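Local atomic coordinates of 3-deoxy-manno-octulosonate cytidylyltransferase (Escherichia coli, PDB entry 1GQ9), a protein that catalyses the transfer of a cytidylyl group from CTP to the eight-carbon sugar KDO, probably activating it for incorporation into bacterial lipopolysaccharide. Residues I91-Q96 with I175-R180; F153-I158 with A197-Q202; A3-P8 with A41-V46. All blocks are in the same frame, centred on the assembly; numbering follows the deposited sequence.

Contact 1: I91-Q96 with I175-R180. With CTP (cytidine-5'-triphosphate), chain D.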
loop_
_atom_site.group_PDB
_atom_site.type_symbol
_atom_site.label_atom_id
_atom_site.label_comp_id
_atom_site.label_asym_id
_atom_site.label_seq_id
_atom_site.Cartn_x
_atom_site.Cartn_y
_atom_site.Cartn_z
ATOM N N ILE A 91 19.590 -6.331 -16.731
ATOM C CA ILE A 91 18.801 -6.821 -15.609
ATOM C C ILE A 91 19.679 -7.446 -14.533
ATOM O O ILE A 91 20.497 -8.315 -14.818
ATOM C CB ILE A 91 17.778 -7.891 -16.098
ATOM C CG1 ILE A 91 16.821 -7.266 -17.112
ATOM C CG2 ILE A 91 17.028 -8.480 -14.923
ATOM C CD1 ILE A 91 15.784 -8.217 -17.646
ATOM N N TYR A 92 19.507 -7.005 -13.295
ATOM C CA TYR A 92 20.286 -7.553 -12.204
ATOM C C TYR A 92 19.365 -8.304 -11.272
ATOM O O TYR A 92 18.315 -7.797 -10.890
ATOM C CB TYR A 92 20.990 -6.442 -11.421
ATOM C CG TYR A 92 22.013 -5.671 -12.226
ATOM C CD1 TYR A 92 21.627 -4.627 -13.068
ATOM C CD2 TYR A 92 23.359 -6.026 -12.192
ATOM C CE1 TYR A 92 22.556 -3.962 -13.858
ATOM C CE2 TYR A 92 24.294 -5.369 -12.978
ATOM C CZ TYR A 92 23.886 -4.341 -13.810
ATOM O OH TYR A 92 24.807 -3.717 -14.614
ATOM N N ILE A 93 19.749 -9.525 -10.919
ATOM C CA ILE A 93 18.957 -10.313 -9.988
ATOM C C ILE A 93 19.761 -10.468 -8.702
ATOM O O ILE A 93 20.922 -10.897 -8.713
ATOM C CB ILE A 93 18.615 -11.707 -10.543
ATOM C CG1 ILE A 93 17.758 -11.564 -11.805
ATOM C CG2 ILE A 93 17.870 -12.519 -9.480
ATOM C CD1 ILE A 93 17.353 -12.885 -12.406
ATOM N N ASN A 94 19.127 -10.100 -7.595
ATOM C CA ASN A 94 19.753 -10.162 -6.290
ATOM C C ASN A 94 19.230 -11.339 -5.466
ATOM O O ASN A 94 18.098 -11.336 -4.995
ATOM C CB ASN A 94 19.531 -8.819 -5.587
ATOM C CG ASN A 94 19.417 -8.945 -4.094
ATOM O OD1 ASN A 94 18.334 -9.202 -3.564
ATOM N ND2 ASN A 94 20.536 -8.766 -3.397
ATOM N N LEU A 95 20.069 -12.358 -5.330
ATOM C CA LEU A 95 19.746 -13.563 -4.580
ATOM C C LEU A 95 20.487 -13.495 -3.261
ATOM O O LEU A 95 21.706 -13.361 -3.245
ATOM C CB LEU A 95 20.211 -14.801 -5.351
ATOM C CG LEU A 95 19.385 -15.246 -6.554
ATOM C CD1 LEU A 95 20.136 -16.276 -7.363
ATOM C CD2 LEU A 95 18.073 -15.823 -6.054
ATOM N N GLN A 96 19.768 -13.595 -2.150
ATOM C CA GLN A 96 20.427 -13.529 -0.858
ATOM C C GLN A 96 21.347 -14.721 -0.656
ATOM O O GLN A 96 21.172 -15.768 -1.278
ATOM C CB GLN A 96 19.388 -13.426 0.256
ATOM C CG GLN A 96 18.537 -12.180 0.117
ATOM C CD GLN A 96 19.351 -10.967 -0.348
ATOM O OE1 GLN A 96 20.231 -10.472 0.360
ATOM N NE2 GLN A 96 19.058 -10.494 -1.550
ATOM N N ILE A 175 13.556 -11.789 -2.978
ATOM C CA ILE A 175 14.427 -11.804 -4.150
ATOM C C ILE A 175 13.935 -10.701 -5.070
ATOM O O ILE A 175 12.736 -10.455 -5.148
ATOM C CB ILE A 175 14.366 -13.151 -4.879
ATOM C CG1 ILE A 175 14.832 -14.259 -3.932
ATOM C CG2 ILE A 175 15.257 -13.118 -6.112
ATOM C CD1 ILE A 175 14.806 -15.620 -4.546
ATOM N N TYR A 176 14.854 -10.027 -5.758
ATOM C CA TYR A 176 14.474 -8.923 -6.630
ATOM C C TYR A 176 15.184 -8.913 -7.968
ATOM O O TYR A 176 16.331 -9.353 -8.084
ATOM C CB TYR A 176 14.765 -7.565 -5.961
ATOM C CG TYR A 176 14.165 -7.346 -4.590
ATOM C CD1 TYR A 176 14.849 -7.726 -3.435
ATOM C CD2 TYR A 176 12.929 -6.717 -4.444
ATOM C CE1 TYR A 176 14.324 -7.478 -2.168
ATOM C CE2 TYR A 176 12.392 -6.467 -3.184
ATOM C CZ TYR A 176 13.097 -6.843 -2.052
ATOM O OH TYR A 176 12.589 -6.537 -0.811
ATOM N N ALA A 177 14.495 -8.375 -8.970
ATOM C CA ALA A 177 15.045 -8.229 -10.312
ATOM C C ALA A 177 14.983 -6.722 -10.555
ATOM O O ALA A 177 13.901 -6.129 -10.585
ATOM C CB ALA A 177 14.200 -8.982 -11.336
ATOM N N TYR A 178 16.156 -6.112 -10.697
ATOM C CA TYR A 178 16.282 -4.673 -10.897
ATOM C C TYR A 178 16.665 -4.305 -12.316
ATOM O O TYR A 178 17.432 -5.008 -12.968
ATOM C CB TYR A 178 17.357 -4.108 -9.967
ATOM C CG TYR A 178 17.043 -4.192 -8.495
ATOM C CD1 TYR A 178 16.033 -3.407 -7.932
ATOM C CD2 TYR A 178 17.758 -5.045 -7.658
ATOM C CE1 TYR A 178 15.744 -3.471 -6.580
ATOM C CE2 TYR A 178 17.476 -5.114 -6.299
ATOM C CZ TYR A 178 16.468 -4.325 -5.768
ATOM O OH TYR A 178 16.186 -4.391 -4.422
ATOM N N ARG A 179 16.133 -3.185 -12.782
ATOM C CA ARG A 179 16.444 -2.670 -14.104
ATOM C C ARG A 179 17.693 -1.821 -13.853
ATOM O O ARG A 179 17.693 -0.980 -12.954
ATOM C CB ARG A 179 15.308 -1.771 -14.590
ATOM C CG ARG A 179 14.944 -1.943 -16.046
ATOM C CD ARG A 179 14.102 -3.185 -16.239
ATOM N NE ARG A 179 14.029 -3.566 -17.643
ATOM C CZ ARG A 179 13.392 -4.641 -18.090
ATOM N NH1 ARG A 179 12.765 -5.450 -17.238
ATOM N NH2 ARG A 179 13.392 -4.909 -19.389
ATOM N N ARG A 180 18.754 -2.049 -14.625
ATOM C CA ARG A 180 20.008 -1.307 -14.467
ATOM C C ARG A 180 19.774 0.154 -14.070
ATOM O O ARG A 180 20.276 0.622 -13.049
ATOM C CB ARG A 180 20.804 -1.377 -15.770
ATOM C CG ARG A 180 22.123 -0.639 -15.754
ATOM C CD ARG A 180 22.855 -0.824 -17.073
ATOM N NE ARG A 180 24.057 -0.002 -17.149
ATOM C CZ ARG A 180 25.184 -0.240 -16.484
ATOM N NH1 ARG A 180 25.282 -1.292 -15.682
ATOM N NH2 ARG A 180 26.213 0.589 -16.612
HETATM N N1 CTP D . 24.188 -8.422 3.051
HETATM C C2 CTP D . 25.346 -7.909 2.493
HETATM N N3 CTP D . 25.828 -6.601 2.911
HETATM C C4 CTP D . 25.211 -5.877 3.791
HETATM C C5 CTP D . 23.962 -6.447 4.380
HETATM C C6 CTP D . 23.510 -7.668 3.992
HETATM O O2 CTP D . 26.019 -8.488 1.656
HETATM N N4 CTP D . 25.654 -4.706 4.152
HETATM C "C1'" CTP D . 23.676 -9.750 2.643
HETATM C "C2'" CTP D . 23.974 -10.897 3.630
HETATM O "O2'" CTP D . 25.356 -11.266 3.662
HETATM C "C3'" CTP D . 23.022 -12.002 3.157
HETATM C "C4'" CTP D . 21.762 -11.207 2.790
HETATM O "O4'" CTP D . 22.223 -9.863 2.496
HETATM O "O3'" CTP D . 23.489 -12.653 1.967
HETATM C "C5'" CTP D . 20.689 -11.271 3.918
HETATM O "O5'" CTP D . 20.809 -10.150 4.811
HETATM P PA CTP D . 20.422 -10.271 6.361
HETATM O O1A CTP D . 20.124 -8.923 6.931
HETATM O O2A CTP D . 19.180 -11.100 6.448
HETATM O O3A CTP D . 21.643 -11.006 7.133
HETATM P PB CTP D . 22.673 -10.039 7.937
HETATM O O1B CTP D . 23.011 -8.863 7.080
HETATM O O2B CTP D . 23.945 -10.791 8.171
HETATM O O3B CTP D . 21.987 -9.503 9.319
HETATM P PG CTP D . 21.149 -10.574 10.206
HETATM O O1G CTP D . 20.673 -9.952 11.477
HETATM O O2G CTP D . 22.001 -11.757 10.528
HETATM O O3G CTP D . 19.865 -11.056 9.373
#
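Tyr92 and Tyr178 form a hydrogen-bonded pair where 91-94 runs antiparallel to 175-179, at 161° between their N-to-C directions. Tyr92 N donates to Tyr178 O at 2.9 Å, and Tyr178 N donates back to Tyr92 O at 2.7 Å. Further along, Asn94 N meets Tyr176 O at 2.9 Å. Between these bonds sits the non-hydrogen-bonded pair Ile93 and Ala177, with CA atoms 4.4 Å apart. The Tyr92 ring, its CG anti to the carbonyl carbon (chi1 -64°), reaches Arg180: CB of Arg180 lies in the ring plane, 3.7 Å from Tyr92 CE1. The extended arginine chain then brings its guanidinium to the phenol, nearly coplanar with the ring. The bond from Arg180 NH1 to Tyr92 OH is bent and weak, and each atom has another partner, Met84 O for NH1 and Val87 O for OH. On the other face of the sheet, Ile91 CD1 lies over one side of the Arg179 guanidinium, whose NH1 is bonded to Met114 O, while Leu95 CD2 packs 3.6 Å from Ile175 CD1. Helix 104-116 covers this face and helix 76-84 the tyrosine face. Strand 91-94, parallel to strand 3-9 on one edge, antiparallel to 169-179 on the other and sandwiched between the two helices, is part of the central sheet of the nucleotide-binding fold, consistent with the GT-A clan; just past it, Gln96 OE1 adjoins the CTP ribose.

Contact 2: F153-I158 with A197-Q202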
loop_
_atom_site.group_PDB
_atom_site.type_symbol
_atom_site.label_atom_id
_atom_site.label_comp_id
_atom_site.label_asym_id
_atom_site.label_seq_id
_atom_site.Cartn_x
_atom_site.Cartn_y
_atom_site.Cartn_z
ATOM N N PHE A 153 4.105 -3.105 1.566
ATOM C CA PHE A 153 4.802 -4.203 2.255
ATOM C C PHE A 153 4.836 -3.857 3.750
ATOM O O PHE A 153 5.242 -2.753 4.117
ATOM C CB PHE A 153 6.258 -4.362 1.784
ATOM C CG PHE A 153 6.411 -4.678 0.331
ATOM C CD1 PHE A 153 6.218 -3.701 -0.632
ATOM C CD2 PHE A 153 6.817 -5.937 -0.073
ATOM C CE1 PHE A 153 6.435 -3.969 -1.977
ATOM C CE2 PHE A 153 7.037 -6.216 -1.421
ATOM C CZ PHE A 153 6.846 -5.226 -2.372
ATOM N N SER A 154 4.444 -4.798 4.612
ATOM C CA SER A 154 4.429 -4.532 6.051
ATOM C C SER A 154 4.706 -5.734 6.957
ATOM O O SER A 154 4.648 -6.888 6.532
ATOM C CB SER A 154 3.078 -3.920 6.440
ATOM O OG SER A 154 2.997 -3.670 7.835
ATOM N N ARG A 155 5.025 -5.440 8.215
ATOM C CA ARG A 155 5.270 -6.472 9.215
ATOM C C ARG A 155 3.926 -6.712 9.913
ATOM O O ARG A 155 3.741 -7.707 10.627
ATOM C CB ARG A 155 6.356 -6.020 10.204
ATOM C CG ARG A 155 7.751 -5.969 9.564
ATOM C CD ARG A 155 8.862 -5.457 10.487
ATOM N NE ARG A 155 10.129 -5.337 9.760
ATOM C CZ ARG A 155 10.888 -6.371 9.403
ATOM N NH1 ARG A 155 10.515 -7.606 9.717
ATOM N NH2 ARG A 155 12.005 -6.179 8.707
ATOM N N SER A 156 2.983 -5.796 9.686
ATOM C CA SER A 156 1.640 -5.931 10.244
ATOM C C SER A 156 0.904 -6.909 9.333
ATOM O O SER A 156 1.189 -6.993 8.137
ATOM C CB SER A 156 0.886 -4.592 10.237
ATOM O OG SER A 156 1.523 -3.618 11.042
ATOM N N PRO A 157 -0.043 -7.673 9.885
ATOM C CA PRO A 157 -0.745 -8.602 9.006
ATOM C C PRO A 157 -1.752 -7.874 8.134
ATOM O O PRO A 157 -2.835 -7.532 8.601
ATOM C CB PRO A 157 -1.431 -9.555 9.980
ATOM C CG PRO A 157 -0.579 -9.479 11.207
ATOM C CD PRO A 157 -0.266 -8.016 11.297
ATOM N N ILE A 158 -1.394 -7.607 6.881
ATOM C CA ILE A 158 -2.331 -6.960 5.966
ATOM C C ILE A 158 -2.771 -7.968 4.913
ATOM O O ILE A 158 -2.001 -8.835 4.506
ATOM C CB ILE A 158 -1.743 -5.705 5.249
ATOM C CG1 ILE A 158 -0.290 -5.937 4.843
ATOM C CG2 ILE A 158 -1.892 -4.483 6.138
ATOM C CD1 ILE A 158 0.299 -4.811 4.014
ATOM N N ALA A 197 10.532 3.145 9.838
ATOM C CA ALA A 197 9.637 2.650 10.867
ATOM C C ALA A 197 9.485 1.140 10.715
ATOM O O ALA A 197 9.661 0.393 11.671
ATOM C CB ALA A 197 8.279 3.335 10.747
ATOM N N GLU A 198 9.166 0.708 9.500
ATOM C CA GLU A 198 8.966 -0.705 9.186
ATOM C C GLU A 198 10.265 -1.504 9.214
ATOM O O GLU A 198 10.271 -2.701 9.533
ATOM C CB GLU A 198 8.362 -0.841 7.785
ATOM C CG GLU A 198 6.893 -0.521 7.655
ATOM C CD GLU A 198 6.021 -1.694 8.027
ATOM O OE1 GLU A 198 6.524 -2.832 7.977
ATOM O OE2 GLU A 198 4.831 -1.486 8.351
ATOM N N SER A 199 11.358 -0.823 8.870
ATOM C CA SER A 199 12.675 -1.429 8.772
ATOM C C SER A 199 12.628 -2.349 7.554
ATOM O O SER A 199 13.058 -3.500 7.603
ATOM C CB SER A 199 13.015 -2.228 10.027
ATOM O OG SER A 199 14.292 -2.842 9.896
ATOM N N LEU A 200 12.070 -1.816 6.468
ATOM C CA LEU A 200 11.940 -2.530 5.201
ATOM C C LEU A 200 12.477 -1.612 4.118
ATOM O O LEU A 200 11.841 -0.620 3.766
ATOM C CB LEU A 200 10.472 -2.858 4.910
ATOM C CG LEU A 200 9.777 -3.848 5.847
ATOM C CD1 LEU A 200 8.274 -3.764 5.655
ATOM C CD2 LEU A 200 10.292 -5.261 5.577
ATOM N N GLU A 201 13.645 -1.954 3.584
ATOM C CA GLU A 201 14.285 -1.148 2.556
ATOM C C GLU A 201 13.558 -1.046 1.221
ATOM O O GLU A 201 13.662 -0.025 0.548
ATOM C CB GLU A 201 15.701 -1.656 2.321
ATOM C CG GLU A 201 16.469 -0.882 1.276
ATOM C CD GLU A 201 17.885 -1.382 1.128
ATOM O OE1 GLU A 201 18.056 -2.618 1.058
ATOM O OE2 GLU A 201 18.817 -0.546 1.073
ATOM N N GLN A 202 12.837 -2.087 0.819
ATOM C CA GLN A 202 12.124 -2.033 -0.457
ATOM C C GLN A 202 11.092 -0.896 -0.488
ATOM O O GLN A 202 10.688 -0.456 -1.562
ATOM C CB GLN A 202 11.435 -3.381 -0.777
ATOM C CG GLN A 202 10.316 -3.797 0.180
ATOM C CD GLN A 202 10.807 -4.690 1.305
ATOM O OE1 GLN A 202 11.789 -4.379 1.971
ATOM N NE2 GLN A 202 10.116 -5.807 1.528
#
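Ser154 and Glu198 are brought together by two torsions: the serine sets OG anti to its own N (chi1 179°), and the glutamate chain bends at chi2 (-83°), which turns its carboxylate back onto residues 154-155. Ser154 OG donates to Glu198 OE2 at 2.9 Å, arriving on the syn side and somewhat out of the carboxylate plane. The same hydroxyl accepts from Ser156 N at 2.8 Å, an ST turn, so a donated and an accepted bond together fix its rotation. The other carboxylate oxygen, OE1, accepts a weak bond from Arg155 N.

Arg155 runs past Glu198 in the opposite direction, extended from CG to NE, and uses its guanidinium edge on the backbone where helix 193-198 ends. NE meets Glu198 O at 2.6 Å, nearly head-on to the carbonyl and in the guanidinium plane. NH2 donates to Ser199 O at 3.1 Å; this bond is straight at the hydrogen but comes from above the carbonyl plane. Ser199 has positive phi, as the chain leaves the helix there, and a positive charge beside the carbonyls of a helix C-terminus would probably be electrostatically favourable. Leu200 CD2 lies over one face of the guanidinium, 3.7 Å from NH2, while its CD1 packs against Phe153 O. Gln202 places CG over the centre of the Phe153 ring, a CH-pi contact of 4.0 Å to the centroid.

Glu198 OE2 also accepts from Tyr160 N of the second subunit, placing the contact at the dimer interface. Within the chain, it joins the end of strand 150-154, paired with 141-144, to the turn between helices 193-198 and 203-207, with Phe153 packed on Leu203 and edge-to-face with His172 of strand 169-179.

Contact 3: A3-P8 with A41-V46. With CTP (cytidine-5'-triphosphate), chain D.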
loop_
_atom_site.group_PDB
_atom_site.type_symbol
_atom_site.label_atom_id
_atom_site.label_comp_id
_atom_site.label_asym_id
_atom_site.label_seq_id
_atom_site.Cartn_x
_atom_site.Cartn_y
_atom_site.Cartn_z
ATOM N N ALA A 3 21.299 -10.286 -18.589
ATOM C CA ALA A 3 20.904 -10.339 -17.191
ATOM C C ALA A 3 21.949 -11.102 -16.398
ATOM O O ALA A 3 22.458 -12.126 -16.855
ATOM C CB ALA A 3 19.541 -11.029 -17.060
ATOM N N VAL A 4 22.278 -10.600 -15.215
ATOM C CA VAL A 4 23.253 -11.264 -14.366
ATOM C C VAL A 4 22.682 -11.444 -12.966
ATOM O O VAL A 4 21.764 -10.729 -12.561
ATOM C CB VAL A 4 24.573 -10.456 -14.278
ATOM C CG1 VAL A 4 25.038 -10.083 -15.668
ATOM C CG2 VAL A 4 24.376 -9.214 -13.432
ATOM N N ILE A 5 23.224 -12.410 -12.235
ATOM C CA ILE A 5 22.779 -12.678 -10.876
ATOM C C ILE A 5 23.871 -12.247 -9.913
ATOM O O ILE A 5 25.052 -12.486 -10.152
ATOM C CB ILE A 5 22.474 -14.184 -10.656
ATOM C CG1 ILE A 5 21.248 -14.600 -11.475
ATOM C CG2 ILE A 5 22.213 -14.452 -9.195
ATOM C CD1 ILE A 5 20.863 -16.067 -11.325
ATOM N N VAL A 6 23.474 -11.594 -8.830
ATOM C CA VAL A 6 24.433 -11.147 -7.835
ATOM C C VAL A 6 24.038 -11.716 -6.484
ATOM O O VAL A 6 22.863 -11.717 -6.126
ATOM C CB VAL A 6 24.483 -9.621 -7.757
ATOM C CG1 VAL A 6 25.536 -9.198 -6.757
ATOM C CG2 VAL A 6 24.796 -9.045 -9.131
ATOM N N ILE A 7 25.021 -12.203 -5.739
ATOM C CA ILE A 7 24.767 -12.803 -4.440
ATOM C C ILE A 7 25.577 -12.158 -3.321
ATOM O O ILE A 7 26.749 -12.485 -3.126
ATOM C CB ILE A 7 25.097 -14.293 -4.475
ATOM C CG1 ILE A 7 24.254 -14.971 -5.552
ATOM C CG2 ILE A 7 24.840 -14.911 -3.114
ATOM C CD1 ILE A 7 24.643 -16.409 -5.816
ATOM N N PRO A 8 24.955 -11.244 -2.558
ATOM C CA PRO A 8 25.610 -10.546 -1.451
ATOM C C PRO A 8 25.998 -11.545 -0.376
ATOM O O PRO A 8 25.151 -12.274 0.112
ATOM C CB PRO A 8 24.526 -9.589 -0.956
ATOM C CG PRO A 8 23.663 -9.378 -2.160
ATOM C CD PRO A 8 23.569 -10.777 -2.701
ATOM N N ALA A 41 18.337 -20.442 -16.220
ATOM C CA ALA A 41 18.484 -20.181 -17.646
ATOM C C ALA A 41 18.341 -18.700 -17.955
ATOM O O ALA A 41 17.653 -17.970 -17.243
ATOM C CB ALA A 41 17.451 -20.982 -18.435
ATOM N N GLY A 42 19.003 -18.264 -19.022
ATOM C CA GLY A 42 18.928 -16.871 -19.418
ATOM C C GLY A 42 19.912 -15.945 -18.730
ATOM O O GLY A 42 20.004 -14.768 -19.098
ATOM N N VAL A 43 20.641 -16.458 -17.739
ATOM C CA VAL A 43 21.612 -15.639 -17.026
ATOM C C VAL A 43 22.975 -15.763 -17.699
ATOM O O VAL A 43 23.398 -16.861 -18.045
ATOM C CB VAL A 43 21.724 -16.049 -15.529
ATOM C CG1 VAL A 43 22.656 -15.098 -14.791
ATOM C CG2 VAL A 43 20.357 -16.001 -14.871
ATOM N N ALA A 44 23.651 -14.629 -17.889
ATOM C CA ALA A 44 24.961 -14.593 -18.535
ATOM C C ALA A 44 26.091 -14.726 -17.542
ATOM O O ALA A 44 27.168 -15.209 -17.888
ATOM C CB ALA A 44 25.128 -13.298 -19.308
ATOM N N GLU A 45 25.860 -14.282 -16.312
ATOM C CA GLU A 45 26.896 -14.368 -15.297
ATOM C C GLU A 45 26.333 -14.469 -13.891
ATOM O O GLU A 45 25.242 -13.972 -13.597
ATOM C CB GLU A 45 27.831 -13.151 -15.361
ATOM C CG GLU A 45 28.748 -13.069 -16.569
ATOM C CD GLU A 45 29.487 -11.737 -16.641
ATOM O OE1 GLU A 45 30.229 -11.395 -15.694
ATOM O OE2 GLU A 45 29.320 -11.026 -17.651
ATOM N N VAL A 46 27.105 -15.116 -13.027
ATOM C CA VAL A 46 26.747 -15.288 -11.634
ATOM C C VAL A 46 27.906 -14.775 -10.786
ATOM O O VAL A 46 28.999 -15.345 -10.780
ATOM C CB VAL A 46 26.485 -16.763 -11.296
ATOM C CG1 VAL A 46 26.163 -16.904 -9.818
ATOM C CG2 VAL A 46 25.338 -17.287 -12.144
HETATM N N1 CTP D . 24.188 -8.422 3.051
HETATM C C2 CTP D . 25.346 -7.909 2.493
HETATM N N3 CTP D . 25.828 -6.601 2.911
HETATM C C4 CTP D . 25.211 -5.877 3.791
HETATM C C5 CTP D . 23.962 -6.447 4.380
HETATM C C6 CTP D . 23.510 -7.668 3.992
HETATM O O2 CTP D . 26.019 -8.488 1.656
HETATM N N4 CTP D . 25.654 -4.706 4.152
HETATM C "C1'" CTP D . 23.676 -9.750 2.643
HETATM C "C2'" CTP D . 23.974 -10.897 3.630
HETATM O "O2'" CTP D . 25.356 -11.266 3.662
HETATM C "C3'" CTP D . 23.022 -12.002 3.157
HETATM C "C4'" CTP D . 21.762 -11.207 2.790
HETATM O "O4'" CTP D . 22.223 -9.863 2.496
HETATM O "O3'" CTP D . 23.489 -12.653 1.967
HETATM C "C5'" CTP D . 20.689 -11.271 3.918
HETATM O "O5'" CTP D . 20.809 -10.150 4.811
HETATM P PA CTP D . 20.422 -10.271 6.361
HETATM O O1A CTP D . 20.124 -8.923 6.931
HETATM O O2A CTP D . 19.180 -11.100 6.448
HETATM O O3A CTP D . 21.643 -11.006 7.133
HETATM P PB CTP D . 22.673 -10.039 7.937
HETATM O O1B CTP D . 23.011 -8.863 7.080
HETATM O O2B CTP D . 23.945 -10.791 8.171
HETATM O O3B CTP D . 21.987 -9.503 9.319
HETATM P PG CTP D . 21.149 -10.574 10.206
HETATM O O1G CTP D . 20.673 -9.952 11.477
HETATM O O2G CTP D . 22.001 -11.757 10.528
HETATM O O3G CTP D . 19.865 -11.056 9.373
#
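Ile5 and Val43 meet at about a right angle, the isoleucine laying its longer branch across both methyls of the valine. With CG1 anti to the carbonyl carbon (chi1 -68°) and CD1 extended beyond it, Ile5 brings CD1 to 3.6 Å from Val43 CG2, while its CG1 lies 3.6 Å from Val43 CG1. Val43 presents the two methyls in this way by holding CG1 anti to its backbone N (chi1 -175°), which also sets that methyl beside Ala3 O. Shortening Ile5 to an alanine would probably open a gap beside the Val43 methyls and weaken the hold of strand 3-9 on residues 43-44. The backbone joins here too: Ala44 N donates to Ala3 O at 3.0 Å, almost perfectly straight, and Ile5 N donates to Glu45 O at 2.9 Å. Strands 3-9 and 45-50 lie parallel and adjacent with helix 29-38 in the connection between them, a beta-alpha-beta crossover of the Rossmann-like sheet. That helix packs on the face carrying Ile7 and Val46, whose methyls CD1 of Ile7 and CG1 of Val46 are 4.3 Å apart. On the other face, Val4 CG1 lies beside Glu45 CB at 4.2 Å, the two side chains pointing the same way. Glu45 then extends beyond CG, and its carboxylate is taken up by a salt bridge to Lys2 and a hydrogen bond from Trp47 NE1. At the far end of strand 3-9, Pro8 O accepts a hydrogen bond from O3' of CTP, and the proline's CB faces the O2 side of the cytosine.

Followed from the N terminus, contact 3 comes first: it closes the loop from strand 3-9 through helix 29-38 to strand 45-50, and is complete before contact 1 opens. Contact 1 begins at 91-96, and contact 2 opens at 153-158 before contact 1 closes at 175-180; contact 2 closes last, at 197-202, so these two loops cross. Contacts 1 and 3 are neighbours in one sheet, with strand 91-94 bonded to strand 3-9, and both reach CTP. Contact 2 stands apart, its centre about 20 Å from that of contact 1, but Tyr176 touches Gln202, linking the central sheet to the dimer-forming region.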